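Local coordinates for protein MFP2b (Ascaris suum, PDB 2BJR) that probably promotes polymerisation of the major sperm protein that drives the amoeboid crawling of nematode sperm, and carries a bound zinc ion, at residues 90-95 with 170-175; 102-105 with 110-113. All coordinates share one frame; numbering follows the deposited sequence.

Both contacts involve the small antiparallel sheet in which strand 161-166 runs between strands 92-97 and 110-111, and their centres lie 15 Å apart, on the same side of the chain's centre. Contact 1 joins outer strand 92-97 to the zinc-binding loop that follows strand 161-166. Contact 2 lies inside the loop that contact 1 closes: helix 101-106 comes directly after strand 92-97 and packs on the M111 side chain of strand 110-111, the other outer strand. The two also touch, N94 ND2 lying 3.9 Å from K104 NZ and Y93 OH 4.0 Å from L112 CD1. Zinc loop and helix are thus tied to one three-stranded sheet.

Contact 1: residues 90-95 with 170-175; sequences GYWYNW and GPPYCE. With ZN (zinc ion), chain C.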
ATOM      1  N   GLY A  90      -2.722 -18.245 -14.943  1.00 28.86           N
ATOM      2  CA  GLY A  90      -3.683 -18.145 -16.035  1.00 27.21           C
ATOM      3  C   GLY A  90      -4.513 -16.874 -16.060  1.00 25.96           C
ATOM      4  O   GLY A  90      -5.365 -16.697 -16.927  1.00 26.70           O
ATOM      5  N   TYR A  91      -4.239 -15.958 -15.125  1.00 25.02           N
ATOM      6  CA  TYR A  91      -4.984 -14.698 -15.066  1.00 24.36           C
ATOM      7  C   TYR A  91      -4.152 -13.623 -14.395  1.00 22.66           C
ATOM      8  O   TYR A  91      -3.167 -13.896 -13.694  1.00 24.05           O
ATOM      9  CB  TYR A  91      -6.326 -14.864 -14.280  1.00 24.74           C
ATOM     10  CG  TYR A  91      -6.153 -15.197 -12.839  1.00 25.24           C
ATOM     11  CD1 TYR A  91      -6.165 -14.206 -11.848  1.00 24.65           C
ATOM     12  CD2 TYR A  91      -5.999 -16.501 -12.427  1.00 25.21           C
ATOM     13  CE1 TYR A  91      -5.971 -14.529 -10.513  1.00 23.92           C
ATOM     14  CE2 TYR A  91      -5.829 -16.819 -11.082  1.00 26.77           C
ATOM     15  CZ  TYR A  91      -5.807 -15.832 -10.133  1.00 22.45           C
ATOM     16  OH  TYR A  91      -5.597 -16.163  -8.823  1.00 25.01           O
ATOM     17  N   TRP A  92      -4.564 -12.396 -14.628  1.00 22.84           N
ATOM     18  CA  TRP A  92      -4.113 -11.238 -13.825  1.00 22.25           C
ATOM     19  C   TRP A  92      -5.320 -10.334 -13.607  1.00 21.32           C
ATOM     20  O   TRP A  92      -6.316 -10.403 -14.332  1.00 20.83           O
ATOM     21  CB  TRP A  92      -2.983 -10.440 -14.518  1.00 22.15           C
ATOM     22  CG  TRP A  92      -3.255  -9.999 -15.954  1.00 22.90           C
ATOM     23  CD1 TRP A  92      -3.140 -10.771 -17.096  1.00 25.27           C
ATOM     24  CD2 TRP A  92      -3.591  -8.688 -16.413  1.00 24.75           C
ATOM     25  NE1 TRP A  92      -3.436 -10.028 -18.204  1.00 25.18           N
ATOM     26  CE2 TRP A  92      -3.705  -8.745 -17.827  1.00 26.06           C
ATOM     27  CE3 TRP A  92      -3.830  -7.472 -15.782  1.00 27.38           C
ATOM     28  CZ2 TRP A  92      -4.055  -7.639 -18.599  1.00 27.60           C
ATOM     29  CZ3 TRP A  92      -4.149  -6.365 -16.560  1.00 27.94           C
ATOM     30  CH2 TRP A  92      -4.270  -6.463 -17.949  1.00 28.59           C
ATOM     31  N   TYR A  93      -5.254  -9.532 -12.549  1.00 20.94           N
ATOM     32  CA  TYR A  93      -6.373  -8.671 -12.168  1.00 20.15           C
ATOM     33  C   TYR A  93      -6.246  -7.284 -12.776  1.00 20.90           C
ATOM     34  O   TYR A  93      -5.156  -6.680 -12.805  1.00 18.30           O
ATOM     35  CB  TYR A  93      -6.445  -8.573 -10.657  1.00 19.21           C
ATOM     36  CG  TYR A  93      -6.872  -9.844  -9.952  1.00 19.67           C
ATOM     37  CD1 TYR A  93      -6.259 -10.242  -8.766  1.00 21.04           C
ATOM     38  CD2 TYR A  93      -7.933 -10.619 -10.427  1.00 20.75           C
ATOM     39  CE1 TYR A  93      -6.671 -11.362  -8.089  1.00 19.90           C
ATOM     40  CE2 TYR A  93      -8.347 -11.751  -9.727  1.00 19.12           C
ATOM     41  CZ  TYR A  93      -7.718 -12.108  -8.582  1.00 18.76           C
ATOM     42  OH  TYR A  93      -8.113 -13.242  -7.894  1.00 20.00           O
ATOM     43  N   ASN A  94      -7.344  -6.816 -13.324  1.00 20.90           N
ATOM     44  CA  ASN A  94      -7.429  -5.498 -13.932  1.00 21.70           C
ATOM     45  C   ASN A  94      -8.649  -4.782 -13.370  1.00 21.95           C
ATOM     46  O   ASN A  94      -9.758  -5.313 -13.425  1.00 21.82           O
ATOM     47  CB  ASN A  94      -7.555  -5.657 -15.446  1.00 23.11           C
ATOM     48  CG  ASN A  94      -7.386  -4.353 -16.202  1.00 25.91           C
ATOM     49  OD1 ASN A  94      -6.906  -3.357 -15.663  1.00 27.42           O
ATOM     50  ND2 ASN A  94      -7.790  -4.354 -17.459  1.00 24.13           N
ATOM     51  N   TRP A  95      -8.468  -3.579 -12.837  1.00 20.41           N
ATOM     52  CA  TRP A  95      -9.599  -2.833 -12.281  1.00 20.59           C
ATOM     53  C   TRP A  95     -10.274  -2.054 -13.373  1.00 20.82           C
ATOM     54  O   TRP A  95      -9.634  -1.271 -14.047  1.00 22.24           O
ATOM     55  CB  TRP A  95      -9.137  -1.878 -11.162  1.00 20.04           C
ATOM     56  CG  TRP A  95      -8.637  -2.510  -9.921  1.00 20.19           C
ATOM     57  CD1 TRP A  95      -7.413  -3.003  -9.693  1.00 19.93           C
ATOM     58  CD2 TRP A  95      -9.377  -2.706  -8.686  1.00 18.01           C
ATOM     59  NE1 TRP A  95      -7.328  -3.529  -8.425  1.00 20.74           N
ATOM     60  CE2 TRP A  95      -8.508  -3.332  -7.775  1.00 19.11           C
ATOM     61  CE3 TRP A  95     -10.686  -2.449  -8.294  1.00 18.39           C
ATOM     62  CZ2 TRP A  95      -8.886  -3.668  -6.481  1.00 19.30           C
ATOM     63  CZ3 TRP A  95     -11.064  -2.755  -7.009  1.00 18.14           C
ATOM     64  CH2 TRP A  95     -10.172  -3.370  -6.116  1.00 18.65           C
ATOM     65  N   GLY A 170      -0.352 -10.786 -20.161  1.00 32.49           N
ATOM     66  CA  GLY A 170       0.093 -10.352 -18.860  1.00 30.76           C
ATOM     67  C   GLY A 170      -0.296  -8.920 -18.648  1.00 29.81           C
ATOM     68  O   GLY A 170      -0.815  -8.238 -19.555  1.00 27.37           O
ATOM     69  N   PRO A 171      -0.073  -8.451 -17.431  1.00 29.84           N
ATOM     70  CA  PRO A 171      -0.380  -7.059 -17.112  1.00 30.95           C
ATOM     71  C   PRO A 171       0.642  -6.134 -17.813  1.00 32.10           C
ATOM     72  O   PRO A 171       1.660  -6.632 -18.249  1.00 30.86           O
ATOM     73  CB  PRO A 171      -0.265  -7.012 -15.587  1.00 30.04           C
ATOM     74  CG  PRO A 171       0.716  -8.088 -15.239  1.00 29.18           C
ATOM     75  CD  PRO A 171       0.497  -9.171 -16.281  1.00 29.52           C
ATOM     76  N   PRO A 172       0.341  -4.844 -17.920  1.00 35.11           N
ATOM     77  CA  PRO A 172       1.107  -3.902 -18.768  1.00 36.48           C
ATOM     78  C   PRO A 172       2.630  -3.798 -18.531  1.00 38.10           C
ATOM     79  O   PRO A 172       3.359  -3.444 -19.483  1.00 39.26           O
ATOM     80  CB  PRO A 172       0.439  -2.538 -18.497  1.00 36.75           C
ATOM     81  CG  PRO A 172      -0.859  -2.826 -17.800  1.00 36.54           C
ATOM     82  CD  PRO A 172      -0.796  -4.202 -17.228  1.00 34.23           C
ATOM     83  N   TYR A 173       3.101  -4.088 -17.322  1.00 38.74           N
ATOM     84  CA  TYR A 173       4.520  -3.955 -17.007  1.00 39.38           C
ATOM     85  C   TYR A 173       5.165  -5.300 -16.677  1.00 40.12           C
ATOM     86  O   TYR A 173       6.245  -5.357 -16.082  1.00 40.87           O
ATOM     87  CB  TYR A 173       4.723  -2.964 -15.839  1.00 38.82           C
ATOM     88  CG  TYR A 173       3.927  -1.676 -15.989  1.00 36.95           C
ATOM     89  CD1 TYR A 173       2.834  -1.408 -15.162  1.00 35.24           C
ATOM     90  CD2 TYR A 173       4.269  -0.730 -16.954  1.00 34.16           C
ATOM     91  CE1 TYR A 173       2.089  -0.234 -15.294  1.00 34.48           C
ATOM     92  CE2 TYR A 173       3.531   0.455 -17.101  1.00 33.95           C
ATOM     93  CZ  TYR A 173       2.439   0.695 -16.276  1.00 34.67           C
ATOM     94  OH  TYR A 173       1.702   1.858 -16.409  1.00 33.80           O
ATOM     95  N   CYS A 174       4.527  -6.392 -17.064  1.00 40.71           N
ATOM     96  CA  CYS A 174       5.093  -7.699 -16.791  1.00 41.01           C
ATOM     97  C   CYS A 174       6.485  -7.871 -17.422  1.00 42.46           C
ATOM     98  O   CYS A 174       6.696  -7.458 -18.558  1.00 41.15           O
ATOM     99  CB  CYS A 174       4.189  -8.806 -17.327  1.00 40.82           C
ATOM    100  SG  CYS A 174       4.648 -10.401 -16.627  1.00 37.76           S
ATOM    101  N   GLU A 175       7.387  -8.520 -16.679  1.00 44.75           N
ATOM    102  CA  GLU A 175       8.766  -8.787 -17.122  1.00 47.26           C
ATOM    103  C   GLU A 175       9.088 -10.288 -17.182  1.00 47.36           C
ATOM    104  O   GLU A 175      10.265 -10.675 -17.174  1.00 48.06           O
ATOM    105  CB  GLU A 175       9.777  -8.065 -16.207  1.00 48.17           C
ATOM    106  CG  GLU A 175      10.457  -6.872 -16.874  1.00 51.71           C
ATOM    107  CD  GLU A 175      10.897  -5.800 -15.883  1.00 55.58           C
ATOM    108  OE1 GLU A 175      11.283  -6.140 -14.732  1.00 56.51           O
ATOM    109  OE2 GLU A 175      10.860  -4.604 -16.275  1.00 57.91           O
TER
HETATM  110 ZN    ZN C1369       4.188 -11.798 -18.355  1.00 37.22          ZN
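The zinc loop of MFP2b packs against the outer strand 92-97 through W92, whose indole lies flat against the chain of G170 and P171. P171 CA sits over the centre of the six-membered ring, 3.6 Å from its centroid and only 8° off the ring normal, a CH-pi contact. On the same face G170 C lies 3.3 Å above the plane, offset toward the rim, while the proline ring adds P171 CB at 3.6 Å from W92 CE3. P172 extends the apolar contact obliquely, its CD 4.0 Å from W92 CZ3. The indole is turned to the loop by a chi1 of 52°, which places CG between the backbone N and the carbonyl carbon. W92 NE1 approaches G170 O at 3.4 Å, but the angle is too poor for a hydrogen bond; the N-H instead makes a weak one to K168 O. Both prolines belong to a type I turn, P171 to C174, closed by the bond from C174 N to P171 O at 3.1 Å, which brings the cysteine round to the metal. With SG anti to its backbone nitrogen (chi1 -165°), C174 binds zinc at 2.3 Å. H86, C176 and C179 complete the coordination. G170, under the indole, lies beside H86 and C179, and the aromatic contact therefore borders a zinc site in which one histidine from well before the loop joins three closely spaced cysteines.

Contact 2: residues 102-105 with 110-113; sequences FDKM and EMLR
The chain leaves the short helix 101-106 and turns back at once into strand 110-111, and helix and strand meet through two selenomethionines, M105 and M111. Their side chains cross at about a right angle and meet flank to end: the terminal methyl CE of M111 lies 3.7 Å from M105 CG. A second touch runs through the middle of the chains, where M111 CG is 4.0 Å from M105 SE. The backbones come nearest at M105 and E110, with CA atoms 6.1 Å apart, yet no hydrogen bond joins the two segments, and this is an apolar contact at the surface. M111 reaches the helix because its chain is doubly bent, with chi2 at -52° and chi3 at 95°; this curls the methyl back, whereas M105 stays extended at chi2 (-176°) and bends only at its last torsion. K104 adds the foot of its side chain, CB standing 4.3 Å from M111 CE. Its CB sets out toward the strand, but the aliphatic chain then leads away, and the ammonium forms a salt bridge with E166. The E110 CB points away from the helix, and its carboxylate forms a salt bridge with R165, so both charges are paired on the central strand of the sheet. That strand, 161-166, also supports M111 through I162 and A164, and strand 92-97 contributes I96, which touches both K104 and M111. The helix packs over one side of the three-stranded sheet, with M111 lodged between it and these residues of the other two strands.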
ATOM      1  N   PHE A 102     -19.796  -5.039 -19.121  1.00 29.60           N
ATOM      2  CA  PHE A 102     -20.394  -5.830 -20.222  1.00 31.14           C
ATOM      3  C   PHE A 102     -19.449  -5.914 -21.404  1.00 32.05           C
ATOM      4  O   PHE A 102     -19.196  -6.993 -21.894  1.00 32.13           O
ATOM      5  CB  PHE A 102     -21.780  -5.302 -20.631  1.00 32.03           C
ATOM      6  CG  PHE A 102     -22.792  -5.315 -19.495  1.00 33.12           C
ATOM      7  CD1 PHE A 102     -23.391  -4.138 -19.058  1.00 37.68           C
ATOM      8  CD2 PHE A 102     -23.099  -6.503 -18.845  1.00 38.15           C
ATOM      9  CE1 PHE A 102     -24.314  -4.155 -18.000  1.00 38.50           C
ATOM     10  CE2 PHE A 102     -24.015  -6.533 -17.787  1.00 38.54           C
ATOM     11  CZ  PHE A 102     -24.608  -5.357 -17.358  1.00 38.76           C
ATOM     12  N   ASP A 103     -18.866  -4.788 -21.802  1.00 33.03           N
ATOM     13  CA  ASP A 103     -17.856  -4.765 -22.867  1.00 33.64           C
ATOM     14  C   ASP A 103     -16.663  -5.652 -22.542  1.00 33.39           C
ATOM     15  O   ASP A 103     -16.157  -6.412 -23.374  1.00 32.58           O
ATOM     16  CB  ASP A 103     -17.399  -3.328 -23.093  1.00 33.88           C
ATOM     17  CG  ASP A 103     -18.507  -2.456 -23.615  1.00 38.17           C
ATOM     18  OD1 ASP A 103     -19.616  -2.999 -23.916  1.00 44.27           O
ATOM     19  OD2 ASP A 103     -18.372  -1.227 -23.770  1.00 42.42           O
ATOM     20  N   LYS A 104     -16.251  -5.591 -21.294  1.00 31.91           N
ATOM     21  CA  LYS A 104     -15.124  -6.352 -20.839  1.00 32.80           C
ATOM     22  C   LYS A 104     -15.433  -7.844 -20.822  1.00 32.09           C
ATOM     23  O   LYS A 104     -14.627  -8.661 -21.240  1.00 32.28           O
ATOM     24  CB  LYS A 104     -14.729  -5.846 -19.466  1.00 33.23           C
ATOM     25  CG  LYS A 104     -13.331  -6.047 -19.143  1.00 36.49           C
ATOM     26  CD  LYS A 104     -12.348  -5.124 -19.915  1.00 37.06           C
ATOM     27  CE  LYS A 104     -10.985  -5.685 -19.633  1.00 38.26           C
ATOM     28  NZ  LYS A 104      -9.911  -5.317 -20.569  1.00 37.59           N
HETATM   29  N   MSE A 105     -16.611  -8.205 -20.381  1.00 31.79           N
HETATM   30  CA  MSE A 105     -16.989  -9.613 -20.401  1.00 32.70           C
HETATM   31  C   MSE A 105     -17.086 -10.155 -21.833  1.00 32.82           C
HETATM   32  O   MSE A 105     -16.682 -11.279 -22.094  1.00 32.90           O
HETATM   33  CB  MSE A 105     -18.310  -9.805 -19.657  1.00 32.93           C
HETATM   34  CG  MSE A 105     -18.112  -9.740 -18.172  1.00 34.83           C
HETATM   35 SE   MSE A 105     -19.860 -10.131 -17.292  1.00 48.02          SE
HETATM   36  CE  MSE A 105     -20.651  -8.421 -17.423  1.00 39.81           C
ATOM     37  N   GLU A 110     -13.358 -12.412 -17.154  1.00 28.50           N
ATOM     38  CA  GLU A 110     -14.272 -12.931 -16.098  1.00 28.59           C
ATOM     39  C   GLU A 110     -14.280 -11.984 -14.919  1.00 27.78           C
ATOM     40  O   GLU A 110     -13.215 -11.608 -14.464  1.00 28.88           O
ATOM     41  CB  GLU A 110     -13.753 -14.236 -15.507  1.00 28.96           C
ATOM     42  CG  GLU A 110     -13.795 -15.418 -16.431  1.00 30.18           C
ATOM     43  CD  GLU A 110     -13.152 -16.653 -15.857  1.00 34.42           C
ATOM     44  OE1 GLU A 110     -12.480 -16.592 -14.814  1.00 33.32           O
ATOM     45  OE2 GLU A 110     -13.297 -17.715 -16.502  1.00 38.24           O
HETATM   46  N   MSE A 111     -15.441 -11.646 -14.389  1.00 26.39           N
HETATM   47  CA  MSE A 111     -15.519 -10.708 -13.272  1.00 25.19           C
HETATM   48  C   MSE A 111     -15.204 -11.453 -12.019  1.00 23.89           C
HETATM   49  O   MSE A 111     -15.693 -12.577 -11.808  1.00 24.05           O
HETATM   50  CB  MSE A 111     -16.897 -10.061 -13.167  1.00 25.37           C
HETATM   51  CG  MSE A 111     -17.345  -9.199 -14.292  1.00 26.37           C
HETATM   52 SE   MSE A 111     -16.065  -7.749 -14.837  1.00 34.35          SE
HETATM   53  CE  MSE A 111     -15.163  -8.680 -16.288  1.00 29.70           C
ATOM     54  N   LEU A 112     -14.380 -10.868 -11.172  1.00 21.41           N
ATOM     55  CA  LEU A 112     -14.144 -11.472  -9.905  1.00 20.67           C
ATOM     56  C   LEU A 112     -15.452 -11.452  -9.107  1.00 20.95           C
ATOM     57  O   LEU A 112     -16.145 -10.437  -9.027  1.00 20.30           O
ATOM     58  CB  LEU A 112     -13.067 -10.767  -9.158  1.00 20.89           C
ATOM     59  CG  LEU A 112     -12.848 -11.182  -7.708  1.00 24.23           C
ATOM     60  CD1 LEU A 112     -12.064 -12.459  -7.709  1.00 25.48           C
ATOM     61  CD2 LEU A 112     -12.094 -10.109  -6.908  1.00 28.74           C
ATOM     62  N   ARG A 113     -15.771 -12.596  -8.524  1.00 21.00           N
ATOM     63  CA  ARG A 113     -16.972 -12.691  -7.685  1.00 22.20           C
ATOM     64  C   ARG A 113     -16.870 -13.868  -6.738  1.00 21.23           C
ATOM     65  O   ARG A 113     -16.101 -14.812  -6.991  1.00 20.66           O
ATOM     66  CB  ARG A 113     -18.213 -12.834  -8.539  1.00 23.22           C
ATOM     67  CG  ARG A 113     -18.242 -14.142  -9.307  1.00 25.45           C
ATOM     68  CD  ARG A 113     -19.343 -14.188 -10.327  1.00 28.13           C
ATOM     69  NE  ARG A 113     -20.653 -14.182  -9.667  1.00 30.85           N
ATOM     70  CZ  ARG A 113     -21.798 -14.102 -10.305  1.00 32.20           C
ATOM     71  NH1 ARG A 113     -21.807 -13.990 -11.628  1.00 35.61           N
ATOM     72  NH2 ARG A 113     -22.946 -14.104  -9.639  1.00 34.38           N
TER